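Local coordinates for protein KLLA0C04147p (Kluyveromyces lactis, PDB 5H2D) that binds ergosterol in its oxysterol-binding-protein-related domain, the part held in this chain, and probably transfers sterols between membranes, at residues A7-K12 with R191-G196; D94-L99 with T233-M238; E199-K204 with V226-H231. One frame throughout, in Å; residues are numbered along the deposited sequence.

Contact 1: A7-K12 with R191-G196; sequences AEQKTK and RPDSNG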
ATOM      1  N   ALA A   7      24.894  -2.324 -14.024  1.00 30.89           N
ATOM      2  CA  ALA A   7      24.548  -1.475 -15.158  1.00 31.86           C
ATOM      3  C   ALA A   7      23.059  -1.146 -15.173  1.00 27.21           C
ATOM      4  O   ALA A   7      22.676   0.006 -15.414  1.00 26.11           O
ATOM      5  CB  ALA A   7      24.957  -2.149 -16.468  1.00 36.04           C
ATOM      6  N   GLU A   8      22.203  -2.140 -14.922  1.00 26.83           N
ATOM      7  CA  GLU A   8      20.770  -1.888 -15.025  1.00 27.22           C
ATOM      8  C   GLU A   8      20.272  -1.012 -13.879  1.00 26.29           C
ATOM      9  O   GLU A   8      19.334  -0.226 -14.069  1.00 23.15           O
ATOM     10  CB  GLU A   8      19.996  -3.210 -15.097  1.00 28.77           C
ATOM     11  CG  GLU A   8      20.125  -4.105 -13.886  1.00 31.33           C
ATOM     12  CD  GLU A   8      19.538  -5.488 -14.115  1.00 32.53           C
ATOM     13  OE1 GLU A   8      19.585  -6.317 -13.175  1.00 36.37           O
ATOM     14  OE2 GLU A   8      19.035  -5.748 -15.232  1.00 35.08           O
ATOM     15  N   GLN A   9      20.883  -1.115 -12.697  1.00 23.58           N
ATOM     16  CA  GLN A   9      20.536  -0.209 -11.606  1.00 20.69           C
ATOM     17  C   GLN A   9      20.906   1.227 -11.950  1.00 23.09           C
ATOM     18  O   GLN A   9      20.113   2.155 -11.746  1.00 23.63           O
ATOM     19  CB  GLN A   9      21.235  -0.630 -10.316  1.00 22.35           C
ATOM     20  CG  GLN A   9      20.804  -1.975  -9.767  1.00 21.57           C
ATOM     21  CD  GLN A   9      21.678  -2.423  -8.602  1.00 21.50           C
ATOM     22  OE1 GLN A   9      22.661  -1.769  -8.260  1.00 25.17           O
ATOM     23  NE2 GLN A   9      21.319  -3.541  -7.993  1.00 20.83           N
ATOM     24  N   LYS A  10      22.122   1.436 -12.462  1.00 22.63           N
ATOM     25  CA  LYS A  10      22.527   2.785 -12.835  1.00 24.79           C
ATOM     26  C   LYS A  10      21.647   3.331 -13.948  1.00 20.48           C
ATOM     27  O   LYS A  10      21.308   4.520 -13.955  1.00 24.71           O
ATOM     28  CB  LYS A  10      23.994   2.797 -13.255  1.00 28.40           C
ATOM     29  CG  LYS A  10      24.964   2.497 -12.129  1.00 29.82           C
ATOM     30  CD  LYS A  10      26.391   2.508 -12.658  1.00 35.78           C
ATOM     31  CE  LYS A  10      27.384   2.014 -11.623  1.00 41.96           C
ATOM     32  NZ  LYS A  10      28.745   1.885 -12.216  1.00 46.69           N
ATOM     33  N   THR A  11      21.275   2.483 -14.905  1.00 19.45           N
ATOM     34  CA  THR A  11      20.399   2.931 -15.979  1.00 21.92           C
ATOM     35  C   THR A  11      19.046   3.353 -15.428  1.00 23.68           C
ATOM     36  O   THR A  11      18.470   4.352 -15.872  1.00 24.31           O
ATOM     37  CB  THR A  11      20.240   1.827 -17.018  1.00 27.45           C
ATOM     38  OG1 THR A  11      21.487   1.651 -17.705  1.00 25.71           O
ATOM     39  CG2 THR A  11      19.158   2.192 -18.021  1.00 28.00           C
ATOM     40  N   LYS A  12      18.532   2.613 -14.446  1.00 23.28           N
ATOM     41  CA  LYS A  12      17.268   2.997 -13.824  1.00 22.23           C
ATOM     42  C   LYS A  12      17.415   4.298 -13.044  1.00 20.81           C
ATOM     43  O   LYS A  12      16.572   5.197 -13.153  1.00 22.71           O
ATOM     44  CB  LYS A  12      16.769   1.873 -12.914  1.00 20.34           C
ATOM     45  CG  LYS A  12      15.363   2.100 -12.351  1.00 22.08           C
ATOM     46  CD  LYS A  12      14.287   1.779 -13.373  1.00 22.99           C
ATOM     47  CE  LYS A  12      12.896   2.062 -12.820  1.00 21.18           C
ATOM     48  NZ  LYS A  12      11.846   1.570 -13.769  1.00 26.26           N
ATOM     49  N   ARG A 191      16.275  -5.912  -9.124  1.00 18.75           N
ATOM     50  CA  ARG A 191      17.510  -5.904  -9.912  1.00 19.20           C
ATOM     51  C   ARG A 191      18.669  -6.233  -8.975  1.00 17.78           C
ATOM     52  O   ARG A 191      19.196  -5.332  -8.307  1.00 18.61           O
ATOM     53  CB  ARG A 191      17.719  -4.542 -10.581  1.00 20.62           C
ATOM     54  CG  ARG A 191      16.835  -4.317 -11.805  1.00 19.66           C
ATOM     55  CD  ARG A 191      16.893  -2.883 -12.309  1.00 22.65           C
ATOM     56  NE  ARG A 191      16.094  -1.973 -11.493  1.00 21.21           N
ATOM     57  CZ  ARG A 191      14.767  -1.862 -11.576  1.00 20.07           C
ATOM     58  NH1 ARG A 191      14.076  -2.614 -12.426  1.00 21.26           N
ATOM     59  NH2 ARG A 191      14.128  -1.001 -10.796  1.00 16.83           N
ATOM     60  N   PRO A 192      19.108  -7.492  -8.902  1.00 21.84           N
ATOM     61  CA  PRO A 192      20.050  -7.888  -7.845  1.00 22.37           C
ATOM     62  C   PRO A 192      21.430  -7.287  -8.041  1.00 25.10           C
ATOM     63  O   PRO A 192      21.882  -7.056  -9.165  1.00 25.32           O
ATOM     64  CB  PRO A 192      20.100  -9.415  -7.971  1.00 23.44           C
ATOM     65  CG  PRO A 192      18.888  -9.791  -8.778  1.00 22.81           C
ATOM     66  CD  PRO A 192      18.668  -8.641  -9.707  1.00 21.08           C
ATOM     67  N   ASP A 193      22.113  -7.058  -6.915  1.00 23.74           N
ATOM     68  CA  ASP A 193      23.475  -6.539  -6.972  1.00 26.67           C
ATOM     69  C   ASP A 193      24.408  -7.509  -7.681  1.00 28.41           C
ATOM     70  O   ASP A 193      25.399  -7.084  -8.283  1.00 30.76           O
ATOM     71  CB  ASP A 193      24.001  -6.251  -5.563  1.00 23.42           C
ATOM     72  CG  ASP A 193      23.371  -5.022  -4.939  1.00 29.49           C
ATOM     73  OD1 ASP A 193      22.677  -4.272  -5.657  1.00 29.34           O
ATOM     74  OD2 ASP A 193      23.582  -4.798  -3.731  1.00 29.43           O
ATOM     75  N   SER A 194      24.106  -8.803  -7.629  1.00 28.09           N
ATOM     76  CA  SER A 194      24.953  -9.802  -8.263  1.00 29.75           C
ATOM     77  C   SER A 194      24.196 -11.116  -8.351  1.00 29.62           C
ATOM     78  O   SER A 194      23.224 -11.351  -7.622  1.00 27.02           O
ATOM     79  CB  SER A 194      26.259  -9.998  -7.488  1.00 33.88           C
ATOM     80  OG  SER A 194      26.017 -10.712  -6.286  1.00 33.67           O
ATOM     81  N   ASN A 195      24.669 -11.980  -9.250  1.00 32.42           N
ATOM     82  CA  ASN A 195      24.177 -13.349  -9.376  1.00 32.97           C
ATOM     83  C   ASN A 195      22.667 -13.374  -9.608  1.00 36.53           C
ATOM     84  O   ASN A 195      21.894 -13.926  -8.820  1.00 38.13           O
ATOM     85  CB  ASN A 195      24.553 -14.183  -8.148  1.00 34.63           C
ATOM     86  CG  ASN A 195      24.268 -15.656  -8.346  1.00 38.10           C
ATOM     87  OD1 ASN A 195      24.580 -16.222  -9.398  1.00 44.54           O
ATOM     88  ND2 ASN A 195      23.653 -16.284  -7.350  1.00 34.25           N
ATOM     89  N   GLY A 196      22.256 -12.765 -10.712  1.00 33.20           N
ATOM     90  CA  GLY A 196      20.867 -12.829 -11.109  1.00 30.39           C
ATOM     91  C   GLY A 196      20.470 -11.714 -12.051  1.00 28.21           C
ATOM     92  O   GLY A 196      20.828 -10.549 -11.842  1.00 27.61           O
TER

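Contact 2: D94-L99 with T233-M238; sequences DSTLRL and TGDYCM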
ATOM      1  N   ASP A  94      22.066 -14.847  -2.964  1.00 24.43           N
ATOM      2  CA  ASP A  94      21.233 -16.039  -2.895  1.00 18.65           C
ATOM      3  C   ASP A  94      19.778 -15.672  -3.186  1.00 22.40           C
ATOM      4  O   ASP A  94      19.174 -14.895  -2.443  1.00 22.04           O
ATOM      5  CB  ASP A  94      21.398 -16.642  -1.498  1.00 20.51           C
ATOM      6  CG  ASP A  94      20.481 -17.814  -1.226  1.00 19.55           C
ATOM      7  OD1 ASP A  94      19.724 -18.253  -2.115  1.00 22.51           O
ATOM      8  OD2 ASP A  94      20.543 -18.321  -0.079  1.00 25.10           O
ATOM      9  N   SER A  95      19.206 -16.234  -4.254  1.00 23.20           N
ATOM     10  CA  SER A  95      17.856 -15.832  -4.645  1.00 21.90           C
ATOM     11  C   SER A  95      16.822 -16.173  -3.580  1.00 22.28           C
ATOM     12  O   SER A  95      15.829 -15.449  -3.434  1.00 19.95           O
ATOM     13  CB  SER A  95      17.467 -16.469  -5.981  1.00 22.96           C
ATOM     14  OG  SER A  95      17.394 -17.883  -5.890  1.00 24.22           O
ATOM     15  N   THR A  96      17.026 -17.265  -2.825  1.00 20.09           N
ATOM     16  CA  THR A  96      16.051 -17.626  -1.795  1.00 19.62           C
ATOM     17  C   THR A  96      16.087 -16.655  -0.623  1.00 19.29           C
ATOM     18  O   THR A  96      15.061 -16.455   0.038  1.00 19.55           O
ATOM     19  CB  THR A  96      16.278 -19.057  -1.296  1.00 22.67           C
ATOM     20  OG1 THR A  96      17.508 -19.138  -0.556  1.00 22.08           O
ATOM     21  CG2 THR A  96      16.312 -20.023  -2.466  1.00 25.46           C
ATOM     22  N   LEU A  97      17.250 -16.058  -0.347  1.00 19.75           N
ATOM     23  CA  LEU A  97      17.357 -15.023   0.676  1.00 19.98           C
ATOM     24  C   LEU A  97      16.778 -13.699   0.186  1.00 19.16           C
ATOM     25  O   LEU A  97      16.161 -12.967   0.970  1.00 17.96           O
ATOM     26  CB  LEU A  97      18.819 -14.859   1.109  1.00 20.29           C
ATOM     27  CG  LEU A  97      19.160 -13.828   2.192  1.00 23.08           C
ATOM     28  CD1 LEU A  97      18.401 -14.099   3.480  1.00 18.30           C
ATOM     29  CD2 LEU A  97      20.664 -13.786   2.466  1.00 23.11           C
ATOM     30  N   ARG A  98      16.937 -13.386  -1.098  1.00 18.13           N
ATOM     31  CA  ARG A  98      16.175 -12.269  -1.650  1.00 18.28           C
ATOM     32  C   ARG A  98      14.683 -12.486  -1.431  1.00 19.67           C
ATOM     33  O   ARG A  98      13.968 -11.566  -1.014  1.00 17.19           O
ATOM     34  CB  ARG A  98      16.485 -12.088  -3.137  1.00 20.12           C
ATOM     35  CG  ARG A  98      17.954 -11.821  -3.415  1.00 18.52           C
ATOM     36  CD  ARG A  98      18.180 -11.096  -4.742  1.00 19.84           C
ATOM     37  NE  ARG A  98      17.911 -11.946  -5.901  1.00 22.03           N
ATOM     38  CZ  ARG A  98      18.806 -12.776  -6.433  1.00 24.06           C
ATOM     39  NH1 ARG A  98      18.487 -13.520  -7.485  1.00 22.22           N
ATOM     40  NH2 ARG A  98      20.013 -12.869  -5.894  1.00 26.53           N
ATOM     41  N   LEU A  99      14.198 -13.702  -1.690  1.00 16.69           N
ATOM     42  CA  LEU A  99      12.777 -13.983  -1.512  1.00 17.13           C
ATOM     43  C   LEU A  99      12.358 -13.840  -0.051  1.00 16.33           C
ATOM     44  O   LEU A  99      11.269 -13.341   0.239  1.00 16.18           O
ATOM     45  CB  LEU A  99      12.439 -15.378  -2.040  1.00 18.37           C
ATOM     46  CG  LEU A  99      10.981 -15.816  -1.932  1.00 16.48           C
ATOM     47  CD1 LEU A  99      10.026 -14.715  -2.440  1.00 16.90           C
ATOM     48  CD2 LEU A  99      10.709 -17.125  -2.661  1.00 20.65           C
ATOM     49  N   THR A 233      13.227 -17.904 -11.175  1.00 23.79           N
ATOM     50  CA  THR A 233      14.188 -18.875 -10.619  1.00 26.33           C
ATOM     51  C   THR A 233      13.827 -20.386 -10.484  1.00 33.51           C
ATOM     52  O   THR A 233      14.707 -21.206 -10.745  1.00 42.37           O
ATOM     53  CB  THR A 233      14.705 -18.394  -9.237  1.00 26.42           C
ATOM     54  OG1 THR A 233      13.616 -18.040  -8.376  1.00 24.21           O
ATOM     55  CG2 THR A 233      15.642 -17.201  -9.418  1.00 23.25           C
ATOM     56  N   GLY A 234      12.629 -20.813 -10.081  1.00 36.29           N
ATOM     57  CA  GLY A 234      11.545 -20.021  -9.543  1.00 24.31           C
ATOM     58  C   GLY A 234      11.228 -20.486  -8.116  1.00 24.20           C
ATOM     59  O   GLY A 234      10.441 -21.410  -7.862  1.00 23.76           O
ATOM     60  N   ASP A 235      11.899 -19.838  -7.177  1.00 24.26           N
ATOM     61  CA  ASP A 235      11.629 -20.006  -5.760  1.00 19.35           C
ATOM     62  C   ASP A 235      10.194 -19.579  -5.427  1.00 21.71           C
ATOM     63  O   ASP A 235       9.527 -18.884  -6.199  1.00 22.67           O
ATOM     64  CB  ASP A 235      12.633 -19.178  -4.965  1.00 21.26           C
ATOM     65  CG  ASP A 235      14.057 -19.377  -5.446  1.00 24.79           C
ATOM     66  OD1 ASP A 235      14.470 -20.548  -5.565  1.00 26.20           O
ATOM     67  OD2 ASP A 235      14.764 -18.379  -5.712  1.00 25.49           O
ATOM     68  N   TYR A 236       9.708 -20.009  -4.263  1.00 16.98           N
ATOM     69  CA  TYR A 236       8.374 -19.595  -3.842  1.00 19.93           C
ATOM     70  C   TYR A 236       8.300 -19.578  -2.322  1.00 20.62           C
ATOM     71  O   TYR A 236       9.090 -20.223  -1.631  1.00 20.56           O
ATOM     72  CB  TYR A 236       7.274 -20.496  -4.425  1.00 20.39           C
ATOM     73  CG  TYR A 236       7.396 -21.963  -4.046  1.00 21.08           C
ATOM     74  CD1 TYR A 236       8.265 -22.803  -4.734  1.00 23.91           C
ATOM     75  CD2 TYR A 236       6.644 -22.502  -3.012  1.00 23.65           C
ATOM     76  CE1 TYR A 236       8.387 -24.145  -4.396  1.00 24.04           C
ATOM     77  CE2 TYR A 236       6.756 -23.844  -2.671  1.00 24.89           C
ATOM     78  CZ  TYR A 236       7.632 -24.655  -3.364  1.00 26.43           C
ATOM     79  OH  TYR A 236       7.750 -25.988  -3.025  1.00 30.01           O
ATOM     80  N   CYS A 237       7.333 -18.821  -1.808  1.00 19.20           N
ATOM     81  CA  CYS A 237       7.200 -18.629  -0.371  1.00 17.20           C
ATOM     82  C   CYS A 237       5.730 -18.699   0.005  1.00 16.60           C
ATOM     83  O   CYS A 237       4.889 -18.101  -0.669  1.00 18.11           O
ATOM     84  CB  CYS A 237       7.807 -17.278   0.057  1.00 16.26           C
ATOM     85  SG  CYS A 237       7.470 -16.809   1.770  1.00 18.02           S
ATOM     86  N   MET A 238       5.429 -19.437   1.071  1.00 17.39           N
ATOM     87  CA  MET A 238       4.093 -19.519   1.644  1.00 18.81           C
ATOM     88  C   MET A 238       4.064 -18.714   2.934  1.00 18.09           C
ATOM     89  O   MET A 238       4.923 -18.907   3.803  1.00 18.88           O
ATOM     90  CB  MET A 238       3.698 -20.972   1.931  1.00 23.91           C
ATOM     91  CG  MET A 238       3.884 -21.931   0.771  1.00 29.65           C
ATOM     92  SD  MET A 238       2.868 -21.523  -0.654  1.00 35.73           S
ATOM     93  CE  MET A 238       1.261 -21.288   0.094  1.00 28.45           C
TER
HETATM   94  O   HOH W   1      13.660 -15.951  -5.351  1.00 21.81           O

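Contact 3: E199-K204 with V226-H231; sequences ELYTYK and VKIVNH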
ATOM      1  N   GLU A 199      14.492  -9.870 -11.957  1.00 21.04           N
ATOM      2  CA  GLU A 199      13.569 -10.945 -11.621  1.00 16.97           C
ATOM      3  C   GLU A 199      12.239 -10.377 -11.135  1.00 18.43           C
ATOM      4  O   GLU A 199      12.190  -9.293 -10.551  1.00 20.03           O
ATOM      5  CB  GLU A 199      14.162 -11.873 -10.545  1.00 18.64           C
ATOM      6  CG  GLU A 199      14.485 -11.156  -9.251  1.00 19.56           C
ATOM      7  CD  GLU A 199      15.267 -12.006  -8.284  1.00 20.41           C
ATOM      8  OE1 GLU A 199      15.469 -11.554  -7.137  1.00 20.76           O
ATOM      9  OE2 GLU A 199      15.697 -13.110  -8.683  1.00 22.73           O
ATOM     10  N   LEU A 200      11.170 -11.130 -11.373  1.00 16.73           N
ATOM     11  CA  LEU A 200       9.809 -10.711 -11.052  1.00 17.00           C
ATOM     12  C   LEU A 200       9.200 -11.618  -9.995  1.00 18.63           C
ATOM     13  O   LEU A 200       9.121 -12.834 -10.190  1.00 18.30           O
ATOM     14  CB  LEU A 200       8.921 -10.735 -12.295  1.00 19.04           C
ATOM     15  CG  LEU A 200       7.430 -10.486 -12.048  1.00 18.16           C
ATOM     16  CD1 LEU A 200       7.219  -9.058 -11.546  1.00 18.20           C
ATOM     17  CD2 LEU A 200       6.615 -10.745 -13.310  1.00 17.61           C
ATOM     18  N   TYR A 201       8.722 -11.018  -8.903  1.00 16.23           N
ATOM     19  CA  TYR A 201       7.915 -11.701  -7.903  1.00 15.54           C
ATOM     20  C   TYR A 201       6.467 -11.240  -8.038  1.00 16.77           C
ATOM     21  O   TYR A 201       6.215 -10.061  -8.297  1.00 14.36           O
ATOM     22  CB  TYR A 201       8.416 -11.388  -6.491  1.00 17.43           C
ATOM     23  CG  TYR A 201       9.863 -11.745  -6.211  1.00 14.00           C
ATOM     24  CD1 TYR A 201      10.906 -10.888  -6.566  1.00 15.72           C
ATOM     25  CD2 TYR A 201      10.178 -12.923  -5.553  1.00 18.06           C
ATOM     26  CE1 TYR A 201      12.223 -11.218  -6.284  1.00 16.78           C
ATOM     27  CE2 TYR A 201      11.486 -13.263  -5.279  1.00 16.72           C
ATOM     28  CZ  TYR A 201      12.503 -12.410  -5.641  1.00 18.59           C
ATOM     29  OH  TYR A 201      13.814 -12.756  -5.354  1.00 20.99           O
ATOM     30  N   THR A 202       5.513 -12.154  -7.874  1.00 13.70           N
ATOM     31  CA  THR A 202       4.106 -11.758  -7.820  1.00 14.07           C
ATOM     32  C   THR A 202       3.403 -12.422  -6.641  1.00 16.20           C
ATOM     33  O   THR A 202       3.793 -13.508  -6.192  1.00 15.82           O
ATOM     34  CB  THR A 202       3.342 -12.095  -9.117  1.00 15.82           C
ATOM     35  OG1 THR A 202       3.405 -13.506  -9.363  1.00 17.01           O
ATOM     36  CG2 THR A 202       3.923 -11.351 -10.313  1.00 15.50           C
ATOM     37  N   TYR A 203       2.355 -11.759  -6.145  1.00 13.98           N
ATOM     38  CA  TYR A 203       1.570 -12.253  -5.014  1.00 14.71           C
ATOM     39  C   TYR A 203       0.300 -11.426  -4.893  1.00 13.81           C
ATOM     40  O   TYR A 203       0.158 -10.373  -5.524  1.00 13.98           O
ATOM     41  CB  TYR A 203       2.364 -12.192  -3.710  1.00 14.40           C
ATOM     42  CG  TYR A 203       2.571 -10.791  -3.202  1.00 16.94           C
ATOM     43  CD1 TYR A 203       3.531  -9.960  -3.760  1.00 17.97           C
ATOM     44  CD2 TYR A 203       1.789 -10.304  -2.160  1.00 16.62           C
ATOM     45  CE1 TYR A 203       3.709  -8.656  -3.279  1.00 19.81           C
ATOM     46  CE2 TYR A 203       1.954  -9.034  -1.682  1.00 20.12           C
ATOM     47  CZ  TYR A 203       2.901  -8.216  -2.238  1.00 15.22           C
ATOM     48  OH  TYR A 203       3.034  -6.949  -1.714  1.00 24.46           O
ATOM     49  N   LYS A 204      -0.636 -11.922  -4.075  1.00 13.33           N
ATOM     50  CA  LYS A 204      -1.811 -11.169  -3.655  1.00 14.22           C
ATOM     51  C   LYS A 204      -1.779 -10.945  -2.150  1.00 16.83           C
ATOM     52  O   LYS A 204      -1.282 -11.778  -1.386  1.00 18.89           O
ATOM     53  CB  LYS A 204      -3.113 -11.881  -4.038  1.00 15.34           C
ATOM     54  CG  LYS A 204      -3.288 -12.002  -5.531  1.00 16.42           C
ATOM     55  CD  LYS A 204      -4.641 -12.548  -5.895  1.00 20.65           C
ATOM     56  CE  LYS A 204      -4.879 -12.393  -7.385  1.00 22.90           C
ATOM     57  NZ  LYS A 204      -6.297 -12.699  -7.751  1.00 31.05           N
ATOM     58  N   VAL A 226      -0.804 -16.293   1.799  1.00 16.36           N
ATOM     59  CA  VAL A 226      -0.201 -15.545   0.707  1.00 16.57           C
ATOM     60  C   VAL A 226       0.873 -16.422   0.080  1.00 17.35           C
ATOM     61  O   VAL A 226       1.634 -17.079   0.795  1.00 18.13           O
ATOM     62  CB  VAL A 226       0.414 -14.220   1.205  1.00 17.63           C
ATOM     63  CG1 VAL A 226       1.224 -13.558   0.090  1.00 16.75           C
ATOM     64  CG2 VAL A 226      -0.680 -13.298   1.735  1.00 18.87           C
ATOM     65  N   LYS A 227       0.936 -16.435  -1.249  1.00 17.44           N
ATOM     66  CA  LYS A 227       1.982 -17.157  -1.958  1.00 15.93           C
ATOM     67  C   LYS A 227       2.723 -16.195  -2.873  1.00 15.54           C
ATOM     68  O   LYS A 227       2.103 -15.504  -3.685  1.00 17.75           O
ATOM     69  CB  LYS A 227       1.412 -18.328  -2.767  1.00 17.75           C
ATOM     70  CG  LYS A 227       2.468 -19.088  -3.546  1.00 23.63           C
ATOM     71  CD  LYS A 227       1.916 -20.368  -4.158  1.00 26.43           C
ATOM     72  CE  LYS A 227       2.981 -21.061  -5.000  1.00 28.21           C
ATOM     73  NZ  LYS A 227       2.499 -22.377  -5.535  1.00 28.40           N
ATOM     74  N   ILE A 228       4.043 -16.139  -2.720  1.00 14.30           N
ATOM     75  CA  ILE A 228       4.901 -15.316  -3.561  1.00 15.29           C
ATOM     76  C   ILE A 228       5.716 -16.249  -4.440  1.00 16.50           C
ATOM     77  O   ILE A 228       6.327 -17.204  -3.941  1.00 17.65           O
ATOM     78  CB  ILE A 228       5.826 -14.425  -2.717  1.00 16.69           C
ATOM     79  CG1 ILE A 228       5.012 -13.621  -1.703  1.00 15.45           C
ATOM     80  CG2 ILE A 228       6.674 -13.540  -3.614  1.00 15.21           C
ATOM     81  CD1 ILE A 228       5.892 -12.909  -0.726  1.00 16.45           C
ATOM     82  N   VAL A 229       5.740 -15.972  -5.738  1.00 17.81           N
ATOM     83  CA  VAL A 229       6.506 -16.790  -6.671  1.00 19.13           C
ATOM     84  C   VAL A 229       7.517 -15.915  -7.394  1.00 19.31           C
ATOM     85  O   VAL A 229       7.205 -14.794  -7.819  1.00 18.63           O
ATOM     86  CB  VAL A 229       5.589 -17.533  -7.665  1.00 19.93           C
ATOM     87  CG1 VAL A 229       4.693 -18.500  -6.911  1.00 18.59           C
ATOM     88  CG2 VAL A 229       4.744 -16.573  -8.457  1.00 21.39           C
ATOM     89  N   ASN A 230       8.743 -16.421  -7.513  1.00 16.79           N
ATOM     90  CA  ASN A 230       9.763 -15.790  -8.339  1.00 19.14           C
ATOM     91  C   ASN A 230       9.669 -16.417  -9.720  1.00 22.16           C
ATOM     92  O   ASN A 230      10.012 -17.592  -9.894  1.00 22.95           O
ATOM     93  CB  ASN A 230      11.152 -15.975  -7.738  1.00 21.33           C
ATOM     94  CG  ASN A 230      12.237 -15.316  -8.569  1.00 18.39           C
ATOM     95  OD1 ASN A 230      12.166 -15.287  -9.801  1.00 21.35           O
ATOM     96  ND2 ASN A 230      13.242 -14.773  -7.902  1.00 19.15           N
ATOM     97  N   HIS A 231       9.188 -15.649 -10.696  1.00 18.35           N
ATOM     98  CA  HIS A 231       8.928 -16.222 -12.010  1.00 21.02           C
ATOM     99  C   HIS A 231      10.202 -16.575 -12.754  1.00 22.45           C
ATOM    100  O   HIS A 231      10.136 -17.294 -13.758  1.00 29.76           O
ATOM    101  CB  HIS A 231       8.089 -15.263 -12.846  1.00 23.43           C
ATOM    102  CG  HIS A 231       6.694 -15.098 -12.335  1.00 20.65           C
ATOM    103  ND1 HIS A 231       5.630 -15.830 -12.815  1.00 23.11           N
ATOM    104  CD2 HIS A 231       6.194 -14.292 -11.368  1.00 19.87           C
ATOM    105  CE1 HIS A 231       4.529 -15.474 -12.173  1.00 24.25           C
ATOM    106  NE2 HIS A 231       4.846 -14.542 -11.291  1.00 19.79           N
TER
HETATM  107  O   HOH W   1      13.660 -15.951  -5.351  1.00 21.81           O
HETATM  108  O   HOH W   2      -0.963 -14.581  -2.615  1.00 20.66           O

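Contact 1: A7-K12 with R191-G196
The guanidinium of Arg191 has the aliphatic chain of Lys12 over one face, CD of Lys12 standing 3.8 Å above the plane and displaced toward the rim. Glu8 crosses the Arg191 chain at a slant, CG near Arg191 CD and OE1 3.7 Å from Arg191 CB, a contact of chains rather than of charges. The amide of Gln9 works through its own plane: NE2 donates one N-H to Asp193 OD1 at 2.8 Å, nearly straight at 170°, and the other to the carbonyl O of Arg191, also at 2.8 Å. Both acceptors lie within a few degrees of that plane, and the Asp193 carboxylate is turned 71° against it. An alanine in place of Gln9, lacking the amide, removes both bonds and would probably leave loop 191-196 less firmly tied to helix 7-18, with Asp193 OD1 relying on Lys160. Outside the pair, Arg191 is bridged to Glu198 and Asp162, Asp193 to Lys160, and Lys12 to Glu157. The contact thus joins the N-terminal helix to the loop between strands 178-190 and 199-203. Because acidic neighbours serve both cations, the approach of Lys12 NZ to within 4.5 Å of Arg191 NH2 is probably tolerable.

Contact 2: D94-L99 with T233-M238
The first turn of helix 95-108 meets the turn that leads into strand 236-241, and Ser95 and Asp235 carry the junction. Ser95 OG donates to Asp235 OD2 at 2.7 Å, on the syn side and 15° out of the carboxylate plane. The chi1 of 64°, with OG between the backbone N and the carbonyl carbon of Ser95, places the hydroxyl for this bond. A water joins the same two residues, donating to Ser95 O and to Asp235 OD2. Beside this polar link, Thr96 CG2 rests 3.6 Å from Asp235 OD1. A local motif flanks each partner. On the helix side Asp94 is the N-cap: its OD1 accepts from both Thr96 N and Thr96 OG1, which approach from the same face of the carboxylate. On the other side Thr233 OG1 accepts from Asp235 N at 2.8 Å, an ST turn, while a weak bond runs from that hydroxyl to Asp235 OD2. One helical turn on, Leu99 lays CD2 against the strand, 3.4 Å from Tyr236 N and 4.0 Å from Cys237 CB. Leu99 also touches Val258 and Ile228, on the strands that flank 236-241.

Contact 3: E199-K204 with V226-H231
Asn230 and Tyr201 face each other as a non-hydrogen-bonded pair of antiparallel strands, 199-203 and 219-230, in the incomplete antiparallel β-barrel that holds the lipid in proteins of the OSBP family. From CB outward, Asn230 passes over the Tyr201 ring: CB lies 3.7 Å from Tyr201 CE2, and CG, anti to the backbone N (chi1 -179°), is thereby placed over a face of the ring, the amide plane inclined 61° to it. Beyond CG the branches part. OD1 is taken by the backbone N of Asn232, just past the strand, whereas ND2 donates to Glu199 OE2 at 3.1 Å, arriving from above the carboxylate plane, and also donates to a water. That water lies 3.2 Å from Tyr201 OH as well. The same hydroxyl donates to Glu199 OE1 at 2.7 Å, so the glutamate receives a bond on each oxygen from this cluster.

Next in register, Thr202 and Val229 form the hydrogen-bonded pair, exchanging N-H...O bonds in both directions. Farther along, Tyr203 CB packs 3.6 Å from Ile228 CG1, their side chains side by side and pointing the same way. A second water accepts from Lys204 N and Lys227 N, bridging the strands beyond these direct bonds. At the other end His231 N donates to Leu200 O, 2.9 Å away. The His231 ring turns its edge to the strand, with Leu200 O and Thr202 OG1 near its plane, and NE2 lies 2.6 Å from Thr202 OG1 in a hydrogen bond whose donor could be either atom.

Contacts 2 and 3 are close neighbours, their centres about 9 Å apart, and they share a water lying among Ser95, Asp235, Tyr201 and Asn230. A salt bridge from Arg98 NE to Glu199 OE1, 2.8 Å, joins the helix of contact 2 to the polar cluster of contact 3, and strands 219-230 and 236-241 pair side by side. Contact 1 lies farther out, its centre about 17 Å from that of contact 2 and 19 Å from that of contact 3; it touches contact 2 where Pro192 CG packs 3.7 Å from Arg98 NE. In contact 3 the side chain of Tyr203 is about 7 Å from the bound ergosterol.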